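Local coordinates for protein putative aminooxidase (Propionibacterium acnes, PDB 2B9Y) that binds FAD and, as a fatty acid isomerase of the flavin-containing amine oxidoreductase family, probably rearranges double bonds in fatty acid chains, at residues D40-K45 with A220-D225; D75-K80 with E210-T215; W161-T166 with Y297-M302. All coordinates share one frame; numbering follows the deposited sequence.

Interaction 1 of 3, residues D40-K45 with A220-D225; sequences DHVGGK and AERNVD. With FAD (flavin-adenine dinucleotide), chain F; BU1 (1,4-butanediol), chain K.
Asp40 and Asn223 bring two irregular loops together, their CA atoms 5.1 Å apart, and the touching parts run roughly antiparallel, with end-to-end directions 149° apart. The setting is the Rossmann-type FAD-binding fold: loop 40-45 follows strand 33-36, and its Gly43-Gly44 pair is consistent with the double glycine that follows the ribose-binding glutamate in this family. One hydrogen bond joins the loops, from Arg222 NH1 to Asp40 O (3.0 Å). The acceptor lies in the guanidinium plane, although the donor is tilted from the carbonyl plane. Arg222 reaches it because its chain is extended from CG to NE. One face of the guanidinium is covered near its rim by Val42, whose CG1 stands 3.7 Å from Arg222 NE. Val42 CG1 also meets Ala220 CB (4.2 Å), a small apolar contact beside Asn213 of helix 205-215. Arg222 N donates to O6 of a butanediol. Within the first loop, His41 ND1 donates to Asp40 OD2 (2.8 Å), in the ring plane. Beyond Gly44, the loop grips the cofactor's adenosine-side phosphate twice: Lys45 N bonds FAD O1A almost straight (172°), and Lys45 NZ, also salt-bridged to Glu401, lies 2.8 Å from FAD O2A.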
loop_
_atom_site.group_PDB
_atom_site.type_symbol
_atom_site.label_atom_id
_atom_site.label_comp_id
_atom_site.label_asym_id
_atom_site.label_seq_id
_atom_site.Cartn_x
_atom_site.Cartn_y
_atom_site.Cartn_z
ATOM N N ASP A 40 -13.441 2.158 -14.840
ATOM C CA ASP A 40 -13.277 1.539 -16.150
ATOM C C ASP A 40 -11.959 0.794 -16.313
ATOM O O ASP A 40 -11.637 0.348 -17.404
ATOM C CB ASP A 40 -13.418 2.587 -17.256
ATOM C CG ASP A 40 -12.221 3.495 -17.376
ATOM O OD1 ASP A 40 -12.184 4.215 -18.397
ATOM O OD2 ASP A 40 -11.334 3.514 -16.482
ATOM N N HIS A 41 -11.213 0.641 -15.228
ATOM C CA HIS A 41 -9.860 0.111 -15.299
ATOM C C HIS A 41 -9.543 -0.789 -14.125
ATOM O O HIS A 41 -10.212 -0.744 -13.083
ATOM C CB HIS A 41 -8.830 1.245 -15.401
ATOM C CG HIS A 41 -8.839 2.199 -14.250
ATOM N ND1 HIS A 41 -9.686 3.286 -14.187
ATOM C CD2 HIS A 41 -8.072 2.254 -13.133
ATOM C CE1 HIS A 41 -9.459 3.951 -13.064
ATOM N NE2 HIS A 41 -8.476 3.352 -12.412
ATOM N N VAL A 42 -8.525 -1.621 -14.326
ATOM C CA VAL A 42 -8.071 -2.571 -13.326
ATOM C C VAL A 42 -6.649 -2.229 -12.825
ATOM O O VAL A 42 -5.897 -1.498 -13.481
ATOM C CB VAL A 42 -8.164 -4.036 -13.860
ATOM C CG1 VAL A 42 -9.584 -4.312 -14.392
ATOM C CG2 VAL A 42 -7.101 -4.347 -14.922
ATOM N N GLY A 43 -6.325 -2.740 -11.636
ATOM C CA GLY A 43 -5.036 -2.525 -10.974
ATOM C C GLY A 43 -5.071 -1.591 -9.768
ATOM O O GLY A 43 -4.088 -1.525 -8.997
ATOM N N GLY A 44 -6.175 -0.855 -9.605
ATOM C CA GLY A 44 -6.304 0.107 -8.507
ATOM C C GLY A 44 -5.150 1.089 -8.376
ATOM O O GLY A 44 -4.881 1.888 -9.283
ATOM N N LYS A 45 -4.455 1.028 -7.244
ATOM C CA LYS A 45 -3.384 1.979 -6.954
ATOM C C LYS A 45 -2.063 1.551 -7.630
ATOM O O LYS A 45 -1.038 2.212 -7.465
ATOM C CB LYS A 45 -3.170 2.125 -5.451
ATOM C CG LYS A 45 -4.275 2.822 -4.616
ATOM C CD LYS A 45 -3.741 2.872 -3.161
ATOM C CE LYS A 45 -4.771 2.968 -2.096
ATOM N NZ LYS A 45 -5.476 1.748 -1.809
ATOM N N ALA A 220 -12.482 -9.073 -14.782
ATOM C CA ALA A 220 -13.357 -8.184 -14.040
ATOM C C ALA A 220 -14.473 -7.531 -14.864
ATOM O O ALA A 220 -14.275 -7.104 -16.010
ATOM C CB ALA A 220 -12.514 -7.085 -13.361
ATOM N N GLU A 221 -15.630 -7.394 -14.234
ATOM C CA GLU A 221 -16.677 -6.547 -14.743
ATOM C C GLU A 221 -16.361 -5.128 -14.304
ATOM O O GLU A 221 -16.143 -4.883 -13.117
ATOM C CB GLU A 221 -18.050 -6.964 -14.204
ATOM C CG GLU A 221 -18.450 -8.406 -14.486
ATOM C CD GLU A 221 -18.831 -8.627 -15.941
ATOM O OE1 GLU A 221 -19.252 -7.629 -16.584
ATOM O OE2 GLU A 221 -18.714 -9.786 -16.436
ATOM N N ARG A 222 -16.351 -4.198 -15.252
ATOM C CA ARG A 222 -15.969 -2.802 -14.982
ATOM C C ARG A 222 -17.151 -1.834 -15.018
ATOM O O ARG A 222 -18.233 -2.177 -15.478
ATOM C CB ARG A 222 -14.913 -2.369 -15.988
ATOM C CG ARG A 222 -13.812 -3.413 -16.157
ATOM C CD ARG A 222 -12.590 -2.806 -16.798
ATOM N NE ARG A 222 -11.716 -3.790 -17.427
ATOM C CZ ARG A 222 -10.590 -3.477 -18.056
ATOM N NH1 ARG A 222 -10.207 -2.206 -18.113
ATOM N NH2 ARG A 222 -9.838 -4.417 -18.629
ATOM N N ASN A 223 -16.933 -0.633 -14.512
ATOM C CA ASN A 223 -17.985 0.362 -14.438
ATOM C C ASN A 223 -19.227 -0.158 -13.697
ATOM O O ASN A 223 -20.359 0.144 -14.076
ATOM C CB ASN A 223 -18.365 0.842 -15.859
ATOM C CG ASN A 223 -17.164 1.306 -16.652
ATOM O OD1 ASN A 223 -16.512 2.287 -16.281
ATOM N ND2 ASN A 223 -16.826 0.573 -17.717
ATOM N N VAL A 224 -19.009 -0.947 -12.644
ATOM C CA VAL A 224 -20.111 -1.489 -11.864
ATOM C C VAL A 224 -20.372 -0.579 -10.668
ATOM O O VAL A 224 -19.534 -0.481 -9.772
ATOM C CB VAL A 224 -19.813 -2.895 -11.374
ATOM C CG1 VAL A 224 -20.983 -3.397 -10.514
ATOM C CG2 VAL A 224 -19.523 -3.839 -12.569
ATOM N N ASP A 225 -21.510 0.114 -10.685
ATOM C CA ASP A 225 -21.893 1.056 -9.621
ATOM C C ASP A 225 -22.824 0.339 -8.656
ATOM O O ASP A 225 -24.023 0.255 -8.895
ATOM C CB ASP A 225 -22.557 2.289 -10.223
ATOM C CG ASP A 225 -22.928 3.345 -9.187
ATOM O OD1 ASP A 225 -22.868 3.080 -7.966
ATOM O OD2 ASP A 225 -23.309 4.464 -9.609
HETATM P PA FAD F . -6.501 -0.829 -4.393
HETATM O O1A FAD F . -5.263 -0.872 -5.254
HETATM O O2A FAD F . -6.887 0.522 -3.844
HETATM O O5B FAD F . -7.707 -1.377 -5.311
HETATM C C5B FAD F . -9.036 -1.202 -4.880
HETATM C C4B FAD F . -9.965 -1.420 -6.063
HETATM O O4B FAD F . -11.312 -1.433 -5.640
HETATM C C3B FAD F . -9.836 -0.323 -7.117
HETATM O O3B FAD F . -9.816 -0.895 -8.408
HETATM C C2B FAD F . -11.068 0.528 -6.916
HETATM O O2B FAD F . -11.462 1.163 -8.108
HETATM C C1B FAD F . -12.051 -0.540 -6.454
HETATM N N9A FAD F . -13.207 -0.042 -5.701
HETATM C C8A FAD F . -13.218 0.885 -4.697
HETATM N N7A FAD F . -14.485 1.046 -4.262
HETATM C C5A FAD F . -15.297 0.239 -4.979
HETATM C C6A FAD F . -16.665 0.011 -4.957
HETATM N N6A FAD F . -17.484 0.684 -4.140
HETATM N N1A FAD F . -17.186 -0.905 -5.840
HETATM C C2A FAD F . -16.383 -1.585 -6.725
HETATM N N3A FAD F . -15.031 -1.367 -6.759
HETATM C C4A FAD F . -14.495 -0.461 -5.892
HETATM N N1 FAD F . 2.753 -0.869 -3.039
HETATM C C2 FAD F . 3.916 -1.596 -3.116
HETATM O O2 FAD F . 3.910 -2.803 -2.895
HETATM N N3 FAD F . 5.096 -0.959 -3.434
HETATM C C4 FAD F . 5.119 0.403 -3.685
HETATM O O4 FAD F . 6.159 0.947 -4.127
HETATM C C4X FAD F . 3.956 1.151 -3.599
HETATM N N5 FAD F . 3.979 2.518 -3.774
HETATM C C5X FAD F . 2.805 3.194 -3.854
HETATM C C6 FAD F . 2.855 4.530 -4.193
HETATM C C7 FAD F . 1.690 5.230 -4.377
HETATM C C7M FAD F . 1.799 6.668 -4.752
HETATM C C8 FAD F . 0.465 4.577 -4.227
HETATM C C8M FAD F . -0.839 5.290 -4.482
HETATM C C9 FAD F . 0.421 3.229 -3.875
HETATM C C9A FAD F . 1.594 2.516 -3.679
HETATM N N10 FAD F . 1.609 1.183 -3.257
HETATM C C10 FAD F . 2.773 0.487 -3.288
HETATM C "C1'" FAD F . 0.468 0.491 -2.568
HETATM C "C2'" FAD F . -0.227 -0.513 -3.513
HETATM O "O2'" FAD F . -0.441 0.031 -4.809
HETATM C "C3'" FAD F . -1.583 -0.914 -2.923
HETATM O "O3'" FAD F . -1.377 -1.327 -1.596
HETATM C "C4'" FAD F . -2.282 -2.025 -3.704
HETATM O "O4'" FAD F . -2.733 -1.583 -4.962
HETATM C "C5'" FAD F . -3.473 -2.474 -2.896
HETATM O "O5'" FAD F . -4.305 -3.314 -3.666
HETATM P P FAD F . -5.853 -3.389 -3.224
HETATM O O1P FAD F . -6.596 -4.278 -4.207
HETATM O O2P FAD F . -5.877 -3.915 -1.818
HETATM O O3P FAD F . -6.353 -1.849 -3.149
HETATM C C1 BU1 K . -14.926 -8.655 -19.123
HETATM C C2 BU1 K . -15.494 -7.238 -19.176
HETATM C C3 BU1 K . -16.707 -7.131 -18.272
HETATM C C4 BU1 K . -17.481 -5.797 -18.300
HETATM O O5 BU1 K . -15.897 -9.722 -19.236
HETATM O O6 BU1 K . -16.638 -4.661 -18.403
#

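Interaction 2 of 3, residues D75-K80 with E210-T215; sequences DRTGDK and EHLNAT. With BU1 (1,4-butanediol), chain L.
Arg76 and Thr215 join helices 68-77 and 205-215 in a helix-helix contact, with an ST turn from Thr77 to Asp79 as helix 68-77 gives way to loop. Arg76 holds Thr215 side-on with two nitrogens. Its NE points straight at Thr215 OG1 (3.1 Å, 178°), in the guanidinium plane, whereas NH2 reaches Thr215 O (3.0 Å) on a more bent path, 137°, from above the carbonyl plane. The arginine has further partners on helix 16-27: NH2 forms a salt bridge with Glu26 and NH1 bonds Gln27, so each of the three guanidinium nitrogens has an acceptor. Chi1 of 70° sets Thr215 OG1 between the backbone N and carbonyl carbon, where it can receive Arg76 NE and also donate to Leu212 O, in the carbonyl plane and on a lone pair.

At the other end, Asp79 meets the edge of the His211 imidazole. ND1 is shared between Asp79 OD1 (3.0 Å) and OD2 (3.1 Å), each through its syn lone pair, with carboxylate and ring nearly coplanar. Thr77 fixes the carboxylate: its OG1 donates to Asp79 OD2 at 2.6 Å and accepts from Asp79 N, the bond that defines the turn. OD2 thus has two donors, and Thr77 OG1 both gives and receives. Gly78, at positive phi, carries the chain out of the helix, while Thr77 O accepts from a butanediol hydroxyl. Between these polar ends the helices meet through aliphatic groups, Leu212 CD1 beside Arg76 CD and Thr77 CG2 3.5 Å from Leu212 CA.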
loop_
_atom_site.group_PDB
_atom_site.type_symbol
_atom_site.label_atom_id
_atom_site.label_comp_id
_atom_site.label_asym_id
_atom_site.label_seq_id
_atom_site.Cartn_x
_atom_site.Cartn_y
_atom_site.Cartn_z
ATOM N N ASP A 75 4.667 -15.217 -12.969
ATOM C CA ASP A 75 4.780 -16.575 -13.527
ATOM C C ASP A 75 3.581 -16.891 -14.408
ATOM O O ASP A 75 3.714 -17.526 -15.444
ATOM C CB ASP A 75 4.824 -17.651 -12.447
ATOM C CG ASP A 75 6.101 -17.666 -11.660
ATOM O OD1 ASP A 75 7.116 -17.052 -12.081
ATOM O OD2 ASP A 75 6.065 -18.317 -10.581
ATOM N N ARG A 76 2.407 -16.478 -13.944
ATOM C CA ARG A 76 1.155 -16.716 -14.646
ATOM C C ARG A 76 0.976 -15.806 -15.849
ATOM O O ARG A 76 0.469 -16.225 -16.878
ATOM C CB ARG A 76 -0.016 -16.528 -13.688
ATOM C CG ARG A 76 -1.401 -16.679 -14.314
ATOM C CD ARG A 76 -2.482 -16.796 -13.232
ATOM N NE ARG A 76 -3.790 -16.778 -13.855
ATOM C CZ ARG A 76 -4.769 -17.666 -13.700
ATOM N NH1 ARG A 76 -4.684 -18.660 -12.836
ATOM N NH2 ARG A 76 -5.882 -17.518 -14.408
ATOM N N THR A 77 1.370 -14.548 -15.725
ATOM C CA THR A 77 1.075 -13.600 -16.785
ATOM C C THR A 77 2.127 -13.563 -17.869
ATOM O O THR A 77 1.830 -13.135 -18.958
ATOM C CB THR A 77 0.884 -12.186 -16.256
ATOM O OG1 THR A 77 2.144 -11.667 -15.814
ATOM C CG2 THR A 77 -0.167 -12.163 -15.155
ATOM N N GLY A 78 3.345 -13.996 -17.561
ATOM C CA GLY A 78 4.480 -13.877 -18.477
ATOM C C GLY A 78 5.273 -12.587 -18.322
ATOM O O GLY A 78 6.256 -12.352 -19.030
ATOM N N ASP A 79 4.839 -11.739 -17.404
ATOM C CA ASP A 79 5.554 -10.486 -17.130
ATOM C C ASP A 79 6.939 -10.699 -16.481
ATOM O O ASP A 79 7.222 -11.739 -15.854
ATOM C CB ASP A 79 4.670 -9.547 -16.314
ATOM C CG ASP A 79 3.484 -9.006 -17.132
ATOM O OD1 ASP A 79 3.729 -8.287 -18.112
ATOM O OD2 ASP A 79 2.313 -9.270 -16.782
ATOM N N LYS A 80 7.815 -9.716 -16.711
ATOM C CA LYS A 80 9.206 -9.770 -16.273
ATOM C C LYS A 80 9.519 -8.454 -15.575
ATOM O O LYS A 80 8.973 -7.414 -15.949
ATOM C CB LYS A 80 10.168 -9.956 -17.478
ATOM C CG LYS A 80 9.868 -11.146 -18.359
ATOM C CD LYS A 80 10.434 -12.414 -17.752
ATOM C CE LYS A 80 9.768 -13.694 -18.259
ATOM N NZ LYS A 80 10.366 -14.897 -17.542
ATOM N N GLU A 210 -3.246 -5.775 -15.252
ATOM C CA GLU A 210 -4.052 -5.823 -16.463
ATOM C C GLU A 210 -3.907 -7.201 -17.140
ATOM O O GLU A 210 -4.888 -7.800 -17.595
ATOM C CB GLU A 210 -3.634 -4.719 -17.443
ATOM C CG GLU A 210 -3.923 -3.322 -16.929
ATOM C CD GLU A 210 -3.313 -2.216 -17.767
ATOM O OE1 GLU A 210 -2.147 -2.340 -18.247
ATOM O OE2 GLU A 210 -4.032 -1.221 -17.948
ATOM N N HIS A 211 -2.669 -7.687 -17.188
ATOM C CA HIS A 211 -2.392 -8.985 -17.754
ATOM C C HIS A 211 -2.947 -10.126 -16.920
ATOM O O HIS A 211 -3.407 -11.138 -17.488
ATOM C CB HIS A 211 -0.899 -9.132 -18.034
ATOM C CG HIS A 211 -0.391 -8.079 -18.964
ATOM N ND1 HIS A 211 0.952 -7.780 -19.110
ATOM C CD2 HIS A 211 -1.065 -7.203 -19.754
ATOM C CE1 HIS A 211 1.079 -6.794 -19.983
ATOM N NE2 HIS A 211 -0.129 -6.417 -20.375
ATOM N N LEU A 212 -2.927 -9.978 -15.595
ATOM C CA LEU A 212 -3.491 -11.009 -14.721
ATOM C C LEU A 212 -4.995 -11.129 -14.979
ATOM O O LEU A 212 -5.511 -12.225 -15.180
ATOM C CB LEU A 212 -3.211 -10.708 -13.240
ATOM C CG LEU A 212 -3.877 -11.654 -12.233
ATOM C CD1 LEU A 212 -3.515 -13.144 -12.532
ATOM C CD2 LEU A 212 -3.596 -11.241 -10.763
ATOM N N ASN A 213 -5.675 -9.980 -14.976
ATOM C CA ASN A 213 -7.110 -9.892 -15.283
ATOM C C ASN A 213 -7.456 -10.637 -16.562
ATOM O O ASN A 213 -8.420 -11.373 -16.608
ATOM C CB ASN A 213 -7.510 -8.415 -15.409
ATOM C CG ASN A 213 -9.008 -8.203 -15.562
ATOM O OD1 ASN A 213 -9.797 -8.613 -14.696
ATOM N ND2 ASN A 213 -9.413 -7.539 -16.667
ATOM N N ALA A 214 -6.636 -10.466 -17.586
ATOM C CA ALA A 214 -6.880 -11.077 -18.899
ATOM C C ALA A 214 -6.716 -12.594 -18.881
ATOM O O ALA A 214 -7.450 -13.310 -19.569
ATOM C CB ALA A 214 -5.980 -10.461 -19.945
ATOM N N THR A 215 -5.789 -13.086 -18.056
ATOM C CA THR A 215 -5.617 -14.522 -17.870
ATOM C C THR A 215 -6.737 -15.146 -17.035
ATOM O O THR A 215 -6.868 -16.380 -16.987
ATOM C CB THR A 215 -4.306 -14.883 -17.115
ATOM O OG1 THR A 215 -4.433 -14.462 -15.745
ATOM C CG2 THR A 215 -3.076 -14.256 -17.774
HETATM C C1 BU1 L . 3.240 -10.540 -20.626
HETATM C C2 BU1 L . 4.066 -9.415 -21.271
HETATM C C3 BU1 L . 3.756 -9.233 -22.763
HETATM C C4 BU1 L . 4.531 -8.088 -23.422
HETATM O O5 BU1 L . 3.204 -11.754 -21.409
HETATM O O6 BU1 L . 4.388 -6.894 -22.651
#

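Interaction 3 of 3, residues W161-T166 with Y297-M302; sequences WINPFT and YVPDNM. With BU1 (1,4-butanediol), chain G.
Met302 contributes the largest share of this buried contact, which has no hydrogen bond between its two segments. Its CB lies 3.9 Å from Ile162 CD1, at the extended tip of the isoleucine, and Thr166 CG2 comes within 3.5 Å of Met302 O. The methionine runs outward, extended as far as SD (chi2 177°), and carries CE to Asn163; Met302 CE and Pro299 CG both stand 3.6 Å from Asn163 OD1, the methionine crossing the asparagine side chain at about a right angle. Tyr297 approaches the same residue from another direction: the CE1 edge of its ring is 3.6 Å from Asn163 O, which lies near the ring plane. Tyr297 OH is close to C1 of a butanediol, and the nearest atoms of this side chain and FAD are about 8 Å apart, placing the contact near the flavin.

Local backbone turns hold these groups in place. Ile162 O accepts from both Phe165 N and Thr166 N, curling the chain at Ile162-Thr166, while Met302 N bonds Pro299 O (2.9 Å). Thr166 OG1 is tied to Gly171 O, consistent with its methyl being the branch presented to Met302.

Farther out, Tyr297 ends strand 295-297 of the mixed sheet and pairs through its backbone with Glu89 and Leu91. Phe90 of strand 88-91 touches Asn163, Tyr297 and Pro299, and Phe193 of helix 187-195 packs on Tyr297 and Pro164, placing the contact between the sheet and its helical cover.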
loop_
_atom_site.group_PDB
_atom_site.type_symbol
_atom_site.label_atom_id
_atom_site.label_comp_id
_atom_site.label_asym_id
_atom_site.label_seq_id
_atom_site.Cartn_x
_atom_site.Cartn_y
_atom_site.Cartn_z
ATOM N N TRP A 161 14.643 3.092 8.513
ATOM C CA TRP A 161 13.274 2.642 8.259
ATOM C C TRP A 161 12.385 3.746 7.715
ATOM O O TRP A 161 11.454 3.466 6.995
ATOM C CB TRP A 161 12.657 2.041 9.540
ATOM C CG TRP A 161 12.565 0.557 9.511
ATOM C CD1 TRP A 161 11.496 -0.179 9.101
ATOM C CD2 TRP A 161 13.592 -0.378 9.856
ATOM N NE1 TRP A 161 11.789 -1.511 9.173
ATOM C CE2 TRP A 161 13.069 -1.663 9.641
ATOM C CE3 TRP A 161 14.905 -0.252 10.314
ATOM C CZ2 TRP A 161 13.810 -2.817 9.873
ATOM C CZ3 TRP A 161 15.642 -1.391 10.552
ATOM C CH2 TRP A 161 15.095 -2.661 10.337
ATOM N N ILE A 162 12.661 5.001 8.069
ATOM C CA ILE A 162 11.742 6.103 7.733
ATOM C C ILE A 162 11.619 6.321 6.217
ATOM O O ILE A 162 10.529 6.520 5.727
ATOM C CB ILE A 162 12.114 7.432 8.469
ATOM C CG1 ILE A 162 10.926 8.426 8.434
ATOM C CG2 ILE A 162 13.371 8.021 7.903
ATOM C CD1 ILE A 162 11.083 9.677 9.292
ATOM N N ASN A 163 12.734 6.241 5.490
ATOM C CA ASN A 163 12.779 6.619 4.083
ATOM C C ASN A 163 11.809 5.859 3.171
ATOM O O ASN A 163 11.061 6.494 2.438
ATOM C CB ASN A 163 14.211 6.525 3.534
ATOM C CG ASN A 163 15.187 7.443 4.274
ATOM O OD1 ASN A 163 14.872 8.588 4.569
ATOM N ND2 ASN A 163 16.365 6.921 4.586
ATOM N N PRO A 164 11.793 4.508 3.237
ATOM C CA PRO A 164 10.782 3.736 2.481
ATOM C C PRO A 164 9.390 3.592 3.172
ATOM O O PRO A 164 8.549 2.835 2.703
ATOM C CB PRO A 164 11.449 2.366 2.332
ATOM C CG PRO A 164 12.261 2.232 3.569
ATOM C CD PRO A 164 12.705 3.611 3.979
ATOM N N PHE A 165 9.159 4.327 4.252
ATOM C CA PHE A 165 7.898 4.284 4.965
ATOM C C PHE A 165 7.152 5.617 4.968
ATOM O O PHE A 165 6.098 5.753 4.322
ATOM C CB PHE A 165 8.097 3.781 6.401
ATOM C CG PHE A 165 6.817 3.402 7.054
ATOM C CD1 PHE A 165 6.289 2.138 6.859
ATOM C CD2 PHE A 165 6.098 4.336 7.790
ATOM C CE1 PHE A 165 5.076 1.799 7.415
ATOM C CE2 PHE A 165 4.891 4.011 8.365
ATOM C CZ PHE A 165 4.376 2.744 8.177
ATOM N N THR A 166 7.665 6.602 5.701
ATOM C CA THR A 166 6.964 7.888 5.770
ATOM C C THR A 166 6.885 8.529 4.377
ATOM O O THR A 166 5.817 8.985 3.955
ATOM C CB THR A 166 7.610 8.857 6.791
ATOM O OG1 THR A 166 7.581 8.254 8.094
ATOM C CG2 THR A 166 6.853 10.178 6.827
ATOM N N TYR A 297 15.371 11.991 -1.955
ATOM C CA TYR A 297 14.661 11.830 -0.699
ATOM C C TYR A 297 15.017 12.970 0.237
ATOM O O TYR A 297 16.189 13.384 0.305
ATOM C CB TYR A 297 15.048 10.526 -0.015
ATOM C CG TYR A 297 14.452 9.301 -0.622
ATOM C CD1 TYR A 297 13.464 8.586 0.028
ATOM C CD2 TYR A 297 14.889 8.841 -1.863
ATOM C CE1 TYR A 297 12.915 7.433 -0.546
ATOM C CE2 TYR A 297 14.350 7.722 -2.439
ATOM C CZ TYR A 297 13.359 7.005 -1.778
ATOM O OH TYR A 297 12.832 5.869 -2.386
ATOM N N VAL A 298 14.012 13.447 0.990
ATOM C CA VAL A 298 14.179 14.595 1.886
ATOM C C VAL A 298 13.679 14.313 3.315
ATOM O O VAL A 298 12.588 14.733 3.693
ATOM C CB VAL A 298 13.480 15.847 1.346
ATOM C CG1 VAL A 298 13.910 17.085 2.166
ATOM C CG2 VAL A 298 13.748 16.019 -0.138
ATOM N N PRO A 299 14.477 13.587 4.106
ATOM C CA PRO A 299 14.149 13.267 5.502
ATOM C C PRO A 299 13.673 14.419 6.359
ATOM O O PRO A 299 12.770 14.220 7.178
ATOM C CB PRO A 299 15.462 12.679 6.024
ATOM C CG PRO A 299 16.038 12.039 4.777
ATOM C CD PRO A 299 15.742 12.956 3.681
ATOM N N ASP A 300 14.264 15.603 6.161
ATOM C CA ASP A 300 13.860 16.823 6.858
ATOM C C ASP A 300 12.361 17.034 6.682
ATOM O O ASP A 300 11.668 17.423 7.635
ATOM C CB ASP A 300 14.621 18.063 6.347
ATOM C CG ASP A 300 16.073 18.107 6.801
ATOM O OD1 ASP A 300 16.416 17.369 7.706
ATOM O OD2 ASP A 300 16.908 18.881 6.263
ATOM N N ASN A 301 11.862 16.764 5.466
ATOM C CA ASN A 301 10.440 16.960 5.132
ATOM C C ASN A 301 9.554 15.765 5.508
ATOM O O ASN A 301 8.358 15.795 5.291
ATOM C CB ASN A 301 10.287 17.304 3.640
ATOM C CG ASN A 301 10.745 18.716 3.314
ATOM O OD1 ASN A 301 11.023 19.509 4.232
ATOM N ND2 ASN A 301 10.836 19.045 2.009
ATOM N N MET A 302 10.159 14.715 6.056
ATOM C CA MET A 302 9.436 13.562 6.607
ATOM C C MET A 302 9.007 13.732 8.074
ATOM O O MET A 302 8.275 12.902 8.599
ATOM C CB MET A 302 10.290 12.292 6.463
ATOM C CG MET A 302 10.513 11.875 4.998
ATOM S SD MET A 302 11.590 10.442 4.866
ATOM C CE MET A 302 12.411 10.824 3.312
HETATM C C1 BU1 G . 11.564 6.581 -5.097
HETATM C C2 BU1 G . 10.106 7.025 -5.288
HETATM C C3 BU1 G . 9.306 6.635 -4.045
HETATM C C4 BU1 G . 7.854 7.128 -4.055
HETATM O O5 BU1 G . 12.411 6.625 -6.262
HETATM O O6 BU1 G . 6.916 6.172 -3.484
#

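Interactions 1 and 2 adjoin, their centres 17 Å apart, and helix 205-215 links them: Asn213 OD1 lies 2.7 Å from Ala220 N, a probable hydrogen bond, and Val42 packs on Glu210. Along the chain, interaction 2 is nested inside the loop closed by interaction 1. Both lie near the cofactor: Lys45 bonds FAD, and the nearest atoms of Leu212 and FAD are about 10 Å apart. Interaction 3 lies across the chain's centre, about 32 and 33 Å from the other two centre to centre, where strand 295-297 meets helical segments. Its segments alternate with theirs: 161-166 precedes 210-215 and 220-225, and 297-302 follows. The chain therefore passes from one region to the other and back.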